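Local structure of glycoside Hydrolase (Bacteroides uniformis, 5T9X) at residues A[70-75]-A[334-339]; A[190-195]-A[254-259]. The protein probably hydrolyses agarose or a related red-algal galactan, as a family 16 glycoside hydrolase of an agarose-degrading pathway in a human gut bacterium. All blocks are in the same frame, centred on the assembly; numbering follows the deposited sequence.

Contact 1: A[70-75]-A[334-339]; sequences QSQSDD and IRIYKP. With NA (sodium ion), chain D.
The hydroxyl OG of S73 links strand and turn: it accepts the backbone N-H of I336 at 3.0 Å between I336 N and S73 OG, and donates a hydrogen bond to Q70 O at 2.8 Å from S73 OG. Its torsion explains this, since OG stands beside the backbone N of S73 (chi1 -50°), and Q70 O takes both this hydroxyl and the N-H of S73. The type I turn Q70–S73 is thus pinned to strand 334-339 by a side chain where a strand would offer a carbonyl. Backbone bonds flank it: Q70 N bonds I336 O on one side, and on the other D74 and I334 form an antiparallel hydrogen-bonded pair, with D74 N 2.8 Å from I334 O. Side-chain contacts fill in. I336 CD1 sits 3.6 Å from Q72 CG, while Q70, bent at chi2 (-64°), crosses K338 at about a right angle, its OE1 3.4 Å from K338 CD; the amide nitrogen of Q70 turns to E68 and K338 NZ to P161. Beyond D74, the carbonyl D75 O binds the sodium ion at 2.4 Å, together with E51, N77, G118 and D332. The bridge therefore ties one metal ligand to the strand carrying another: D75 O and D332 O share the sodium ion, and D332 lies on strand 329-341.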
loop_
_atom_site.group_PDB
_atom_site.type_symbol
_atom_site.label_atom_id
_atom_site.label_comp_id
_atom_site.label_asym_id
_atom_site.label_seq_id
_atom_site.Cartn_x
_atom_site.Cartn_y
_atom_site.Cartn_z
ATOM N N GLN A 70 3.694 -9.432 16.130
ATOM C CA GLN A 70 2.317 -9.882 16.075
ATOM C C GLN A 70 2.233 -11.002 15.072
ATOM O O GLN A 70 2.981 -11.007 14.106
ATOM C CB GLN A 70 1.411 -8.723 15.649
ATOM C CG GLN A 70 1.467 -7.505 16.554
ATOM C CD GLN A 70 0.964 -7.807 17.960
ATOM O OE1 GLN A 70 -0.224 -7.995 18.168
ATOM N NE2 GLN A 70 1.861 -7.846 18.917
ATOM N N SER A 71 1.297 -11.927 15.261
ATOM C CA SER A 71 1.254 -13.112 14.389
ATOM C C SER A 71 0.717 -12.859 12.995
ATOM O O SER A 71 0.905 -13.715 12.114
ATOM C CB SER A 71 0.523 -14.295 15.037
ATOM O OG SER A 71 -0.782 -13.949 15.396
ATOM N N GLN A 72 0.112 -11.695 12.765
ATOM C CA GLN A 72 -0.260 -11.296 11.388
ATOM C C GLN A 72 0.953 -11.066 10.464
ATOM O O GLN A 72 0.799 -11.169 9.253
ATOM C CB GLN A 72 -1.134 -10.040 11.400
ATOM C CG GLN A 72 -1.528 -9.504 10.039
ATOM C CD GLN A 72 -2.435 -10.458 9.323
ATOM O OE1 GLN A 72 -3.537 -10.719 9.790
ATOM N NE2 GLN A 72 -1.992 -10.990 8.183
ATOM N N SER A 73 2.129 -10.740 11.035
ATOM C CA SER A 73 3.373 -10.609 10.289
ATOM C C SER A 73 3.634 -11.846 9.423
ATOM O O SER A 73 3.298 -12.955 9.831
ATOM C CB SER A 73 4.537 -10.448 11.252
ATOM O OG SER A 73 4.282 -9.453 12.198
ATOM N N ASP A 74 4.214 -11.665 8.240
ATOM C CA ASP A 74 4.460 -12.781 7.330
ATOM C C ASP A 74 5.742 -12.558 6.562
ATOM O O ASP A 74 5.898 -11.519 5.924
ATOM C CB ASP A 74 3.280 -12.982 6.353
ATOM C CG ASP A 74 3.185 -14.435 5.798
ATOM O OD1 ASP A 74 4.207 -15.170 5.791
ATOM O OD2 ASP A 74 2.085 -14.856 5.356
ATOM N N ASP A 75 6.645 -13.538 6.617
ATOM C CA ASP A 75 7.850 -13.536 5.787
ATOM C C ASP A 75 7.658 -14.163 4.385
ATOM O O ASP A 75 8.580 -14.153 3.544
ATOM C CB ASP A 75 9.032 -14.170 6.535
ATOM C CG ASP A 75 8.871 -15.672 6.799
ATOM O OD1 ASP A 75 8.060 -16.368 6.142
ATOM O OD2 ASP A 75 9.614 -16.174 7.665
ATOM N N ILE A 334 6.329 -8.602 5.487
ATOM C CA ILE A 334 5.611 -7.557 6.188
ATOM C C ILE A 334 5.553 -7.924 7.664
ATOM O O ILE A 334 5.124 -9.022 8.014
ATOM C CB ILE A 334 4.215 -7.309 5.569
ATOM C CG1 ILE A 334 3.554 -6.115 6.228
ATOM C CG2 ILE A 334 3.299 -8.529 5.677
ATOM C CD1 ILE A 334 2.307 -5.682 5.478
ATOM N N ARG A 335 6.009 -7.002 8.513
ATOM C CA ARG A 335 6.125 -7.243 9.944
ATOM C C ARG A 335 5.413 -6.174 10.737
ATOM O O ARG A 335 5.352 -5.040 10.306
ATOM C CB ARG A 335 7.598 -7.336 10.337
ATOM C CG ARG A 335 8.384 -6.051 10.272
ATOM C CD ARG A 335 9.823 -6.332 10.625
ATOM N NE ARG A 335 10.661 -5.144 10.511
ATOM C CZ ARG A 335 11.849 -4.976 11.095
ATOM N NH1 ARG A 335 12.349 -5.899 11.918
ATOM N NH2 ARG A 335 12.553 -3.856 10.874
ATOM N N ILE A 336 4.909 -6.556 11.912
ATOM C CA ILE A 336 3.990 -5.762 12.726
ATOM C C ILE A 336 4.381 -5.938 14.180
ATOM O O ILE A 336 4.487 -7.071 14.647
ATOM C CB ILE A 336 2.558 -6.282 12.556
ATOM C CG1 ILE A 336 2.186 -6.363 11.077
ATOM C CG2 ILE A 336 1.551 -5.403 13.267
ATOM C CD1 ILE A 336 0.781 -6.851 10.852
ATOM N N TYR A 337 4.597 -4.830 14.896
ATOM C CA TYR A 337 4.976 -4.843 16.305
ATOM C C TYR A 337 4.069 -3.902 17.071
ATOM O O TYR A 337 3.682 -2.834 16.562
ATOM C CB TYR A 337 6.427 -4.369 16.545
ATOM C CG TYR A 337 7.519 -5.178 15.863
ATOM C CD1 TYR A 337 8.223 -6.193 16.545
ATOM C CD2 TYR A 337 7.870 -4.926 14.531
ATOM C CE1 TYR A 337 9.229 -6.932 15.916
ATOM C CE2 TYR A 337 8.856 -5.658 13.907
ATOM C CZ TYR A 337 9.525 -6.650 14.602
ATOM O OH TYR A 337 10.486 -7.353 13.961
ATOM N N LYS A 338 3.757 -4.292 18.307
ATOM C CA LYS A 338 3.077 -3.432 19.254
ATOM C C LYS A 338 3.935 -3.319 20.492
ATOM O O LYS A 338 4.621 -4.270 20.863
ATOM C CB LYS A 338 1.732 -4.012 19.653
ATOM C CG LYS A 338 0.770 -4.252 18.498
ATOM C CD LYS A 338 -0.564 -4.724 19.080
ATOM C CE LYS A 338 -1.703 -3.745 18.852
ATOM N NZ LYS A 338 -1.607 -2.353 19.338
ATOM N N PRO A 339 3.888 -2.162 21.148
ATOM C CA PRO A 339 4.542 -1.988 22.435
ATOM C C PRO A 339 3.852 -2.744 23.584
ATOM O O PRO A 339 2.646 -2.746 23.671
ATOM C CB PRO A 339 4.486 -0.478 22.658
ATOM C CG PRO A 339 3.421 0.040 21.791
ATOM C CD PRO A 339 3.062 -1.008 20.782
HETATM NA NA NA D . 10.415 -13.424 2.278
#

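Contact 2: A[190-195]-A[254-259]; sequences IDIIEA and VGVYWK
I192, at the corner where the chain turns, points toward strand 254-259, and its two branches part at CB. CG2 drops onto the backbone, 3.4 Å from V254 O and 3.9 Å from G255 CA. The other branch goes to a single methyl: CG1, beside the backbone N (chi1 -58°), lies 3.6 Å from V256 CG1, and the tip CD1 continues past it, 3.9 Å from V256 CG1; the two side chains cross at about a right angle. I192 and I193 form a classic beta bulge opposite V179, which probably helps bring two successive isoleucines to the strand. I193 reaches it with its outer atoms, slanting across V254 with I193 CG1 3.6 Å from V254 CB and I193 CD1 3.7 Å from V254 CG2. At the far end I190 stretches to W258: its CD1 lies over the indole face, 3.7 Å from the centroid of the five-membered ring and 18° off the ring normal, a CH-pi contact. The indole NE1 is held by L293 O, which helps fix the ring's turn. An alanine in place of W258 would probably leave the tip of I190 without its aromatic floor and L293 O without its indole donor. No hydrogen bond crosses here, although the two backbones run nearly antiparallel; the segments belong to opposing sheets of the beta sandwich. E189 to E194 spell the E-I-D-I-I-E signature of family 16, whose acidic residues are probably catalytic. Acidic and aliphatic residues alternate up to I192, and the bulge at I192–I193 breaks the pattern before E194. The branched chains of I190, I192 and I193 bind the back of the signature strand to the other sheet by apolar contact alone.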
loop_
_atom_site.group_PDB
_atom_site.type_symbol
_atom_site.label_atom_id
_atom_site.label_comp_id
_atom_site.label_asym_id
_atom_site.label_seq_id
_atom_site.Cartn_x
_atom_site.Cartn_y
_atom_site.Cartn_z
ATOM N N ILE A 190 -4.742 4.596 6.370
ATOM C CA ILE A 190 -3.317 4.971 6.512
ATOM C C ILE A 190 -2.575 4.308 5.350
ATOM O O ILE A 190 -2.680 3.078 5.151
ATOM C CB ILE A 190 -2.732 4.517 7.862
ATOM C CG1 ILE A 190 -3.451 5.219 8.993
ATOM C CG2 ILE A 190 -1.265 4.855 7.951
ATOM C CD1 ILE A 190 -3.134 4.736 10.390
ATOM N N ASP A 191 -1.867 5.108 4.561
ATOM C CA ASP A 191 -1.124 4.582 3.409
ATOM C C ASP A 191 0.324 4.491 3.742
ATOM O O ASP A 191 0.936 5.503 4.034
ATOM C CB ASP A 191 -1.280 5.465 2.190
ATOM C CG ASP A 191 -2.712 5.656 1.819
ATOM O OD1 ASP A 191 -3.454 4.655 1.692
ATOM O OD2 ASP A 191 -3.108 6.822 1.697
ATOM N N ILE A 192 0.864 3.282 3.671
ATOM C CA ILE A 192 2.266 3.046 3.944
ATOM C C ILE A 192 3.114 3.254 2.675
ATOM O O ILE A 192 4.052 4.040 2.654
ATOM C CB ILE A 192 2.453 1.664 4.589
ATOM C CG1 ILE A 192 1.630 1.613 5.878
ATOM C CG2 ILE A 192 3.920 1.428 4.913
ATOM C CD1 ILE A 192 1.558 0.267 6.548
ATOM N N ILE A 193 2.759 2.551 1.625
ATOM C CA ILE A 193 3.359 2.705 0.330
ATOM C C ILE A 193 2.250 2.958 -0.674
ATOM O O ILE A 193 1.328 2.152 -0.816
ATOM C CB ILE A 193 4.111 1.436 -0.121
ATOM C CG1 ILE A 193 5.227 1.082 0.869
ATOM C CG2 ILE A 193 4.723 1.666 -1.503
ATOM C CD1 ILE A 193 6.047 -0.156 0.528
ATOM N N GLU A 194 2.352 4.076 -1.377
ATOM C CA GLU A 194 1.664 4.243 -2.668
ATOM C C GLU A 194 2.716 4.806 -3.630
ATOM O O GLU A 194 3.324 5.829 -3.354
ATOM C CB GLU A 194 0.433 5.139 -2.516
ATOM C CG GLU A 194 -0.298 5.437 -3.810
ATOM C CD GLU A 194 -1.605 6.191 -3.592
ATOM O OE1 GLU A 194 -1.594 7.232 -2.891
ATOM O OE2 GLU A 194 -2.638 5.759 -4.157
ATOM N N ALA A 195 2.994 4.073 -4.701
ATOM C CA ALA A 195 4.098 4.413 -5.594
ATOM C C ALA A 195 3.838 3.967 -7.026
ATOM O O ALA A 195 3.123 2.989 -7.274
ATOM C CB ALA A 195 5.407 3.832 -5.080
ATOM N N VAL A 254 9.579 0.302 3.990
ATOM C CA VAL A 254 8.745 1.442 4.327
ATOM C C VAL A 254 7.771 1.018 5.413
ATOM O O VAL A 254 7.053 0.035 5.256
ATOM C CB VAL A 254 7.908 1.927 3.138
ATOM C CG1 VAL A 254 7.262 3.280 3.475
ATOM C CG2 VAL A 254 8.766 1.983 1.885
ATOM N N GLY A 255 7.740 1.762 6.511
ATOM C CA GLY A 255 6.796 1.504 7.594
ATOM C C GLY A 255 6.191 2.758 8.204
ATOM O O GLY A 255 6.653 3.885 7.950
ATOM N N VAL A 256 5.159 2.540 9.022
ATOM C CA VAL A 256 4.541 3.605 9.770
ATOM C C VAL A 256 4.385 3.189 11.225
ATOM O O VAL A 256 4.022 2.048 11.529
ATOM C CB VAL A 256 3.186 4.078 9.145
ATOM C CG1 VAL A 256 2.120 3.002 9.200
ATOM C CG2 VAL A 256 2.690 5.317 9.841
ATOM N N TYR A 257 4.707 4.127 12.108
ATOM C CA TYR A 257 4.349 4.039 13.488
ATOM C C TYR A 257 3.059 4.842 13.667
ATOM O O TYR A 257 3.060 6.076 13.645
ATOM C CB TYR A 257 5.475 4.577 14.368
ATOM C CG TYR A 257 5.292 4.420 15.867
ATOM C CD1 TYR A 257 4.382 3.524 16.407
ATOM C CD2 TYR A 257 6.086 5.125 16.738
ATOM C CE1 TYR A 257 4.232 3.387 17.774
ATOM C CE2 TYR A 257 5.944 4.991 18.116
ATOM C CZ TYR A 257 5.017 4.114 18.618
ATOM O OH TYR A 257 4.838 3.945 19.970
ATOM N N TRP A 258 1.967 4.095 13.769
ATOM C CA TRP A 258 0.683 4.615 14.138
ATOM C C TRP A 258 0.683 4.642 15.650
ATOM O O TRP A 258 0.358 3.651 16.306
ATOM C CB TRP A 258 -0.411 3.681 13.592
ATOM C CG TRP A 258 -1.797 4.084 13.880
ATOM C CD1 TRP A 258 -2.231 5.275 14.390
ATOM C CD2 TRP A 258 -2.956 3.317 13.626
ATOM N NE1 TRP A 258 -3.589 5.263 14.510
ATOM C CE2 TRP A 258 -4.061 4.079 14.031
ATOM C CE3 TRP A 258 -3.173 2.051 13.089
ATOM C CZ2 TRP A 258 -5.343 3.613 13.947
ATOM C CZ3 TRP A 258 -4.445 1.584 12.994
ATOM C CH2 TRP A 258 -5.519 2.355 13.418
ATOM N N LYS A 259 1.026 5.786 16.209
ATOM C CA LYS A 259 1.294 5.878 17.631
ATOM C C LYS A 259 0.021 6.129 18.464
ATOM O O LYS A 259 -0.181 5.522 19.500
ATOM C CB LYS A 259 2.355 6.962 17.846
ATOM C CG LYS A 259 2.751 7.155 19.277
ATOM C CD LYS A 259 3.951 8.083 19.395
ATOM C CE LYS A 259 4.114 8.447 20.871
ATOM N NZ LYS A 259 5.376 9.183 21.104
#

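Both contacts are buried, but contact 2 lies nearer the middle of the chain, its centre about 8 Å from the chain centre against about 16 Å for contact 1. They meet in one sheet: strands 329-341 and 252-260 both pair with strand 162-169. Contact 1 works within the plane of that sheet, where a loop continues the pairing of strand 65-69 through backbone bonds and a serine hydroxyl, ending at the sodium ion. Contact 2 works between sheets, joining face to face through aliphatic and aromatic side chains. Polar bonds predominate in contact 1, while contact 2, behind the family signature, has no hydrogen bond across it.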